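Local coordinates for coenzyme F420-dependent N(5),N(10)-methenyltetrahydromethanopterin reductase-related protein (Desulfurobacterium thermolithotrophum DSM 11699, PDB 6HUZ) that binds the iron-guanylylpyridinol cofactor and, as a bacterial paralog of [Fe]-hydrogenase, uses tetrahydrofolate derivatives as substrates, at residues S126-Q129 / N130-F133; Y106-E109 / N110-I113; K55-D58 / E59-K62. All blocks are in the same frame, centred on the assembly; numbering follows the deposited sequence. Where two conformers were deposited one is given.

All three contacts are local and lie in the N-terminal, Rossmann-like half of the chain that carries the iron-guanylylpyridinol cofactor. Interaction 3 marks the start of helix 58-66, a surface contact whose centre is about 30 Å from that of interaction 2. Interactions 1 and 2 are neighbours, their centres about 14 Å apart: interaction 2 lies at the start of strand 112-115 and interaction 1 at the end of helix 121-127, which follows that strand. Both are partly buried, with exposed residues beside buried ones. Interactions 1 and 3 rest on amide-to-carbonyl bonds from residue i+4 to i; in interaction 1 two waters also link the preceding helix to the new one. In interaction 2 a single turn bond leads into a strand, and leucine, alanine and isoleucine pack beside it.

Interaction 1: S126-Q129 / N130-F133; sequences SYLQ and NAIF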
loop_
_atom_site.group_PDB
_atom_site.type_symbol
_atom_site.label_atom_id
_atom_site.label_comp_id
_atom_site.label_asym_id
_atom_site.label_seq_id
_atom_site.Cartn_x
_atom_site.Cartn_y
_atom_site.Cartn_z
ATOM N N SER A 126 -16.476 18.842 -3.567
ATOM C CA SER A 126 -15.778 19.835 -2.742
ATOM C C SER A 126 -15.610 21.135 -3.535
ATOM O O SER A 126 -15.916 22.217 -3.035
ATOM C CB SER A 126 -14.422 19.288 -2.288
ATOM O OG SER A 126 -13.733 20.170 -1.413
ATOM N N TYR A 127 -15.139 21.029 -4.770
ATOM C CA TYR A 127 -14.938 22.194 -5.630
ATOM C C TYR A 127 -16.234 23.001 -5.824
ATOM O O TYR A 127 -16.200 24.234 -5.905
ATOM C CB TYR A 127 -14.467 21.729 -7.019
ATOM C CG TYR A 127 -14.337 22.866 -8.010
ATOM C CD1 TYR A 127 -13.243 23.722 -7.977
ATOM C CD2 TYR A 127 -15.320 23.104 -8.958
ATOM C CE1 TYR A 127 -13.121 24.773 -8.878
ATOM C CE2 TYR A 127 -15.207 24.150 -9.868
ATOM C CZ TYR A 127 -14.107 24.985 -9.822
ATOM O OH TYR A 127 -13.982 26.022 -10.710
ATOM N N LEU A 128 -17.378 22.319 -5.914
ATOM C CA LEU A 128 -18.636 23.022 -6.148
ATOM C C LEU A 128 -19.372 23.573 -4.918
ATOM O O LEU A 128 -20.456 24.098 -5.088
ATOM C CB LEU A 128 -19.570 22.100 -6.949
ATOM C CG LEU A 128 -19.090 21.761 -8.364
ATOM C CD1 LEU A 128 -19.969 20.703 -8.981
ATOM C CD2 LEU A 128 -19.061 23.005 -9.261
ATOM N N GLN A 129 -18.809 23.502 -3.710
ATOM C CA GLN A 129 -19.529 24.017 -2.534
ATOM C C GLN A 129 -20.002 25.468 -2.614
ATOM O O GLN A 129 -21.156 25.732 -2.282
ATOM C CB GLN A 129 -18.708 23.795 -1.243
ATOM C CG GLN A 129 -18.635 22.323 -0.825
ATOM C CD GLN A 129 -19.993 21.685 -0.611
ATOM O OE1 GLN A 129 -20.804 22.141 0.198
ATOM N NE2 GLN A 129 -20.273 20.614 -1.324
ATOM N N ASN A 130 -19.161 26.423 -3.028
ATOM C CA ASN A 130 -19.652 27.792 -3.075
ATOM C C ASN A 130 -20.713 27.991 -4.179
ATOM O O ASN A 130 -21.645 28.772 -4.005
ATOM C CB ASN A 130 -18.499 28.776 -3.245
ATOM C CG ASN A 130 -18.923 30.196 -2.979
ATOM O OD1 ASN A 130 -19.575 30.503 -1.960
ATOM N ND2 ASN A 130 -18.574 31.094 -3.892
ATOM N N ALA A 131 -20.573 27.283 -5.299
ATOM C CA ALA A 131 -21.534 27.390 -6.403
ATOM C C ALA A 131 -22.896 26.848 -5.924
ATOM O O ALA A 131 -23.920 27.436 -6.227
ATOM C CB ALA A 131 -21.029 26.603 -7.606
ATOM N N ILE A 132 -22.897 25.756 -5.161
ATOM C CA ILE A 132 -24.128 25.166 -4.620
ATOM C C ILE A 132 -24.760 26.196 -3.684
ATOM O O ILE A 132 -25.940 26.485 -3.820
ATOM C CB ILE A 132 -23.860 23.830 -3.901
ATOM C CG1 ILE A 132 -23.470 22.717 -4.900
ATOM C CG2 ILE A 132 -25.053 23.411 -3.063
ATOM C CD1 ILE A 132 -22.533 21.532 -4.250
ATOM N N PHE A 133 -23.988 26.764 -2.729
ATOM C CA PHE A 133 -24.564 27.782 -1.838
ATOM C C PHE A 133 -25.192 28.934 -2.634
ATOM O O PHE A 133 -26.329 29.313 -2.365
ATOM C CB PHE A 133 -23.510 28.363 -0.886
ATOM C CG PHE A 133 -23.989 29.555 -0.083
ATOM C CD1 PHE A 133 -24.890 29.395 0.957
ATOM C CD2 PHE A 133 -23.488 30.823 -0.329
ATOM C CE1 PHE A 133 -25.302 30.486 1.713
ATOM C CE2 PHE A 133 -23.927 31.923 0.410
ATOM C CZ PHE A 133 -24.846 31.749 1.413
HETATM O O HOH W 1 -17.875 26.368 -6.382
HETATM O O HOH W 2 -16.316 25.857 -3.038
#
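The carbonyl oxygen of Tyr127 holds two waters that carry it to the amides of Asn130 and Ala131, across the break between helices 121-127 and 129-135. One water lies 2.8 Å from Tyr127 O and accepts from Ala131 N; the other accepts from Asn130 N at 2.9 Å. Leu128, with phi -86° and psi 6°, leaves helical geometry and takes the N-cap position; Leu128 O accepts from Ile132 N at 3.0 Å, nearly in line with the C=O bond. Phe133 N reaches Gln129 O at 3.0 Å in the next step of the helix. Ile132 holds CG1 beside its backbone N (chi1 -70°), 3.3 Å from Leu128 O, and CD1 carries on beyond it to 4.0 Å from Leu128 CB. Gln129 NE2 passes 3.8 Å from Ile132 CD1, although its hydrogen bond goes to Asn125 O. Phe142 of strand 141-144 touches both Leu128 and Ile132. With an alanine here in place of Ile132, the branch against Leu128 CB and Phe142 is gone, which would probably open a gap between them. The joint therefore combines water-bridged backbone groups with apolar packing against the sheet.

Interaction 2: Y106-E109 / N110-I113; sequences YLVE and NAVI
Leu107 packs against Ala111 and Ile113, joining the loop after helix 95-103 to the start of strand 112-115. Its CB rests 3.7 Å from Ala111 CB, and CG, placed beside the backbone N by a chi1 of -64°, carries CD1 onward to Ile113. There Leu107 CD1 lies 3.5 Å from Ile113 CG1 and 3.6 Å from Ile113 CD1, the two side chains roughly perpendicular. Ala79 and Ala85 also touch the leucine side chain. Next to this packing the chain makes a type II beta turn from Val108 to Ala111, closed by Ala111 N to Val108 O at 3.0 Å. That bond is bent, 139° at the hydrogen, and its donor stands well off the carbonyl plane. Asn110 takes the third position of the turn with a left-handed backbone conformation. At the turn's corner a water donates to Glu109 OE2 at 3.0 Å and to Asn110 OD1 at 3.1 Å, bridging carboxylate and amide groups whose planes are 78° apart. The turn is thus two-faced: water joins its polar corner and Asp139 accepts from Asn110 N, while the aliphatic side chains pack where the chain enters the central parallel sheet, Ala111 and Ile113 pairing through their backbones with Gly141.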
loop_
_atom_site.group_PDB
_atom_site.type_symbol
_atom_site.label_atom_id
_atom_site.label_comp_id
_atom_site.label_asym_id
_atom_site.label_seq_id
_atom_site.Cartn_x
_atom_site.Cartn_y
_atom_site.Cartn_z
ATOM N N TYR A 106 -29.072 24.708 -14.202
ATOM C CA TYR A 106 -30.101 24.243 -15.136
ATOM C C TYR A 106 -30.638 22.838 -14.905
ATOM O O TYR A 106 -31.678 22.520 -15.455
ATOM C CB TYR A 106 -29.529 24.315 -16.545
ATOM C CG TYR A 106 -29.060 25.703 -16.919
ATOM C CD1 TYR A 106 -29.938 26.627 -17.472
ATOM C CD2 TYR A 106 -27.735 26.089 -16.734
ATOM C CE1 TYR A 106 -29.513 27.900 -17.837
ATOM C CE2 TYR A 106 -27.296 27.361 -17.101
ATOM C CZ TYR A 106 -28.194 28.265 -17.655
ATOM O OH TYR A 106 -27.815 29.532 -18.038
ATOM N N LEU A 107 -29.942 21.990 -14.126
ATOM C CA LEU A 107 -30.400 20.621 -13.890
ATOM C C LEU A 107 -31.745 20.638 -13.178
ATOM O O LEU A 107 -32.026 21.573 -12.436
ATOM C CB LEU A 107 -29.335 19.815 -13.107
ATOM C CG LEU A 107 -28.015 19.609 -13.856
ATOM C CD1 LEU A 107 -26.873 19.148 -12.900
ATOM C CD2 LEU A 107 -28.179 18.653 -15.024
ATOM N N VAL A 108 -32.590 19.625 -13.418
ATOM C CA VAL A 108 -33.913 19.572 -12.793
ATOM C C VAL A 108 -33.791 19.388 -11.306
ATOM O O VAL A 108 -32.762 18.897 -10.827
ATOM C CB VAL A 108 -34.848 18.484 -13.394
ATOM C CG1 VAL A 108 -34.928 18.598 -14.912
ATOM C CG2 VAL A 108 -34.444 17.075 -12.967
ATOM N N GLU A 109 -34.828 19.764 -10.558
ATOM C CA GLU A 109 -34.766 19.589 -9.109
ATOM C C GLU A 109 -34.459 18.110 -8.777
ATOM O O GLU A 109 -34.983 17.213 -9.434
ATOM C CB GLU A 109 -36.065 20.068 -8.447
ATOM C CG GLU A 109 -35.977 20.175 -6.930
ATOM C CD GLU A 109 -35.349 21.450 -6.397
ATOM O OE1 GLU A 109 -35.028 22.346 -7.213
ATOM O OE2 GLU A 109 -35.178 21.554 -5.159
ATOM N N ASN A 110 -33.579 17.877 -7.774
ATOM C CA ASN A 110 -33.130 16.561 -7.297
ATOM C C ASN A 110 -32.297 15.788 -8.327
ATOM O O ASN A 110 -32.162 14.579 -8.205
ATOM C CB ASN A 110 -34.300 15.725 -6.790
ATOM C CG ASN A 110 -35.121 16.437 -5.739
ATOM O OD1 ASN A 110 -34.603 16.948 -4.738
ATOM N ND2 ASN A 110 -36.427 16.491 -5.938
ATOM N N ALA A 111 -31.723 16.469 -9.333
ATOM C CA ALA A 111 -30.880 15.788 -10.320
ATOM C C ALA A 111 -29.604 15.277 -9.621
ATOM O O ALA A 111 -29.246 15.798 -8.561
ATOM C CB ALA A 111 -30.472 16.753 -11.417
ATOM N N VAL A 112 -28.910 14.285 -10.211
ATOM C CA VAL A 112 -27.652 13.762 -9.636
ATOM C C VAL A 112 -26.564 13.925 -10.716
ATOM O O VAL A 112 -26.802 13.615 -11.879
ATOM C CB VAL A 112 -27.759 12.302 -9.087
ATOM C CG1 VAL A 112 -28.346 11.345 -10.118
ATOM C CG2 VAL A 112 -26.404 11.773 -8.537
ATOM N N ILE A 113 -25.384 14.446 -10.327
ATOM C CA ILE A 113 -24.245 14.639 -11.220
ATOM C C ILE A 113 -23.318 13.442 -10.947
ATOM O O ILE A 113 -23.017 13.181 -9.787
ATOM C CB ILE A 113 -23.533 15.992 -10.916
ATOM C CG1 ILE A 113 -24.363 17.163 -11.459
ATOM C CG2 ILE A 113 -22.109 16.006 -11.475
ATOM C CD1 ILE A 113 -23.915 18.546 -10.959
HETATM O O HOH W 3 -35.511 19.434 -3.052
#

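Interaction 3: K55-D58 / E59-K62; sequences KVPD and EIRK
With chi1 of 176°, Val56 sets CG1 opposite its backbone N and against the first turn of helix 58-66, while Ile60 holds its own CG1 beside its backbone N (chi1 -72°), which leaves CG2 anti to that N and facing Val56. CG1 of Val56 and CG2 of Ile60 are 3.7 Å apart, the one side chain lying across the other. This is the N-terminal start of a helix, with Pro57 at the N-cap position, in the Rossmann-like domain after strand 45-49. The proline carbonyl serves the first full turn: Arg61 N donates to Pro57 O at 2.9 Å, nearly straight at 165°. One residue on, Lys62 N donates to Asp58 O at 2.8 Å, from a position tilted out of the carbonyl plane. Pro57 and Ile60 run alongside each other in the same direction, and Ile60 CD1 touches ring atom CG of Pro57 at 4.0 Å. Phe8 packs on both Val56 and Ile60, tying this apolar patch to the loop that follows strand 2-6. The charged ends turn elsewhere: the extended Arg61 chain forms salt bridges with Glu65 through NE and with Asp54 through NH2, and Lys62 NZ pairs with Asp66. Arg61 keeps its base against the turn, with CB 3.4 Å from Pro57 O and 3.6 Å from Asp58 O.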
loop_
_atom_site.group_PDB
_atom_site.type_symbol
_atom_site.label_atom_id
_atom_site.label_comp_id
_atom_site.label_asym_id
_atom_site.label_seq_id
_atom_site.Cartn_x
_atom_site.Cartn_y
_atom_site.Cartn_z
ATOM N N LYS A 55 -17.034 16.310 -35.664
ATOM C CA LYS A 55 -15.813 15.599 -36.044
ATOM C C LYS A 55 -16.062 14.079 -36.080
ATOM O O LYS A 55 -15.245 13.342 -36.638
ATOM C CB LYS A 55 -14.659 15.927 -35.075
ATOM C CG LYS A 55 -14.120 17.342 -35.247
ATOM C CD LYS A 55 -13.112 17.725 -34.170
ATOM C CE LYS A 55 -13.108 19.209 -33.873
ATOM N NZ LYS A 55 -11.747 19.702 -33.509
ATOM N N VAL A 56 -17.194 13.612 -35.506
ATOM C CA VAL A 56 -17.529 12.192 -35.493
ATOM C C VAL A 56 -17.926 11.781 -36.912
ATOM O O VAL A 56 -18.814 12.410 -37.490
ATOM C CB VAL A 56 -18.698 11.904 -34.508
ATOM C CG1 VAL A 56 -19.125 10.434 -34.568
ATOM C CG2 VAL A 56 -18.320 12.298 -33.087
ATOM N N PRO A 57 -17.355 10.707 -37.486
ATOM C CA PRO A 57 -17.783 10.295 -38.846
ATOM C C PRO A 57 -19.306 10.105 -38.960
ATOM O O PRO A 57 -19.967 9.740 -37.989
ATOM C CB PRO A 57 -17.025 8.982 -39.064
ATOM C CG PRO A 57 -15.808 9.099 -38.183
ATOM C CD PRO A 57 -16.303 9.818 -36.955
ATOM N N ASP A 58 -19.869 10.339 -40.139
ATOM C CA ASP A 58 -21.317 10.221 -40.329
ATOM C C ASP A 58 -21.891 8.833 -40.022
ATOM O O ASP A 58 -22.948 8.745 -39.413
ATOM C CB ASP A 58 -21.705 10.668 -41.744
ATOM C CG ASP A 58 -21.133 12.026 -42.092
ATOM O OD1 ASP A 58 -21.807 13.042 -41.819
ATOM O OD2 ASP A 58 -20.002 12.075 -42.628
ATOM N N GLU A 59 -21.200 7.768 -40.428
ATOM C CA GLU A 59 -21.642 6.396 -40.198
ATOM C C GLU A 59 -21.761 6.084 -38.693
ATOM O O GLU A 59 -22.725 5.447 -38.257
ATOM C CB GLU A 59 -20.666 5.434 -40.888
ATOM C CG GLU A 59 -21.108 3.982 -40.888
ATOM C CD GLU A 59 -20.502 3.122 -41.983
ATOM O OE1 GLU A 59 -19.680 3.641 -42.774
ATOM O OE2 GLU A 59 -20.857 1.923 -42.050
ATOM N N ILE A 60 -20.788 6.545 -37.899
ATOM C CA ILE A 60 -20.799 6.334 -36.461
ATOM C C ILE A 60 -21.874 7.210 -35.842
ATOM O O ILE A 60 -22.607 6.751 -34.973
ATOM C CB ILE A 60 -19.399 6.607 -35.882
ATOM C CG1 ILE A 60 -18.456 5.467 -36.288
ATOM C CG2 ILE A 60 -19.451 6.746 -34.361
ATOM C CD1 ILE A 60 -16.970 5.809 -36.197
ATOM N N ARG A 61 -21.977 8.463 -36.289
ATOM C CA ARG A 61 -23.000 9.368 -35.767
ATOM C C ARG A 61 -24.403 8.792 -36.023
ATOM O O ARG A 61 -25.239 8.778 -35.110
ATOM C CB ARG A 61 -22.855 10.754 -36.412
ATOM C CG ARG A 61 -23.703 11.827 -35.759
ATOM C CD ARG A 61 -23.700 13.141 -36.528
ATOM N NE ARG A 61 -24.696 14.062 -35.971
ATOM C CZ ARG A 61 -24.532 15.374 -35.821
ATOM N NH1 ARG A 61 -25.502 16.114 -35.293
ATOM N NH2 ARG A 61 -23.398 15.959 -36.198
ATOM N N LYS A 62 -24.651 8.304 -37.260
ATOM C CA LYS A 62 -25.937 7.722 -37.656
ATOM C C LYS A 62 -26.293 6.529 -36.773
ATOM O O LYS A 62 -27.462 6.359 -36.414
ATOM C CB LYS A 62 -25.903 7.275 -39.126
ATOM C CG LYS A 62 -27.073 6.362 -39.516
ATOM C CD LYS A 62 -27.235 6.238 -41.029
ATOM C CE LYS A 62 -28.595 5.704 -41.430
ATOM N NZ LYS A 62 -28.755 4.264 -41.090
#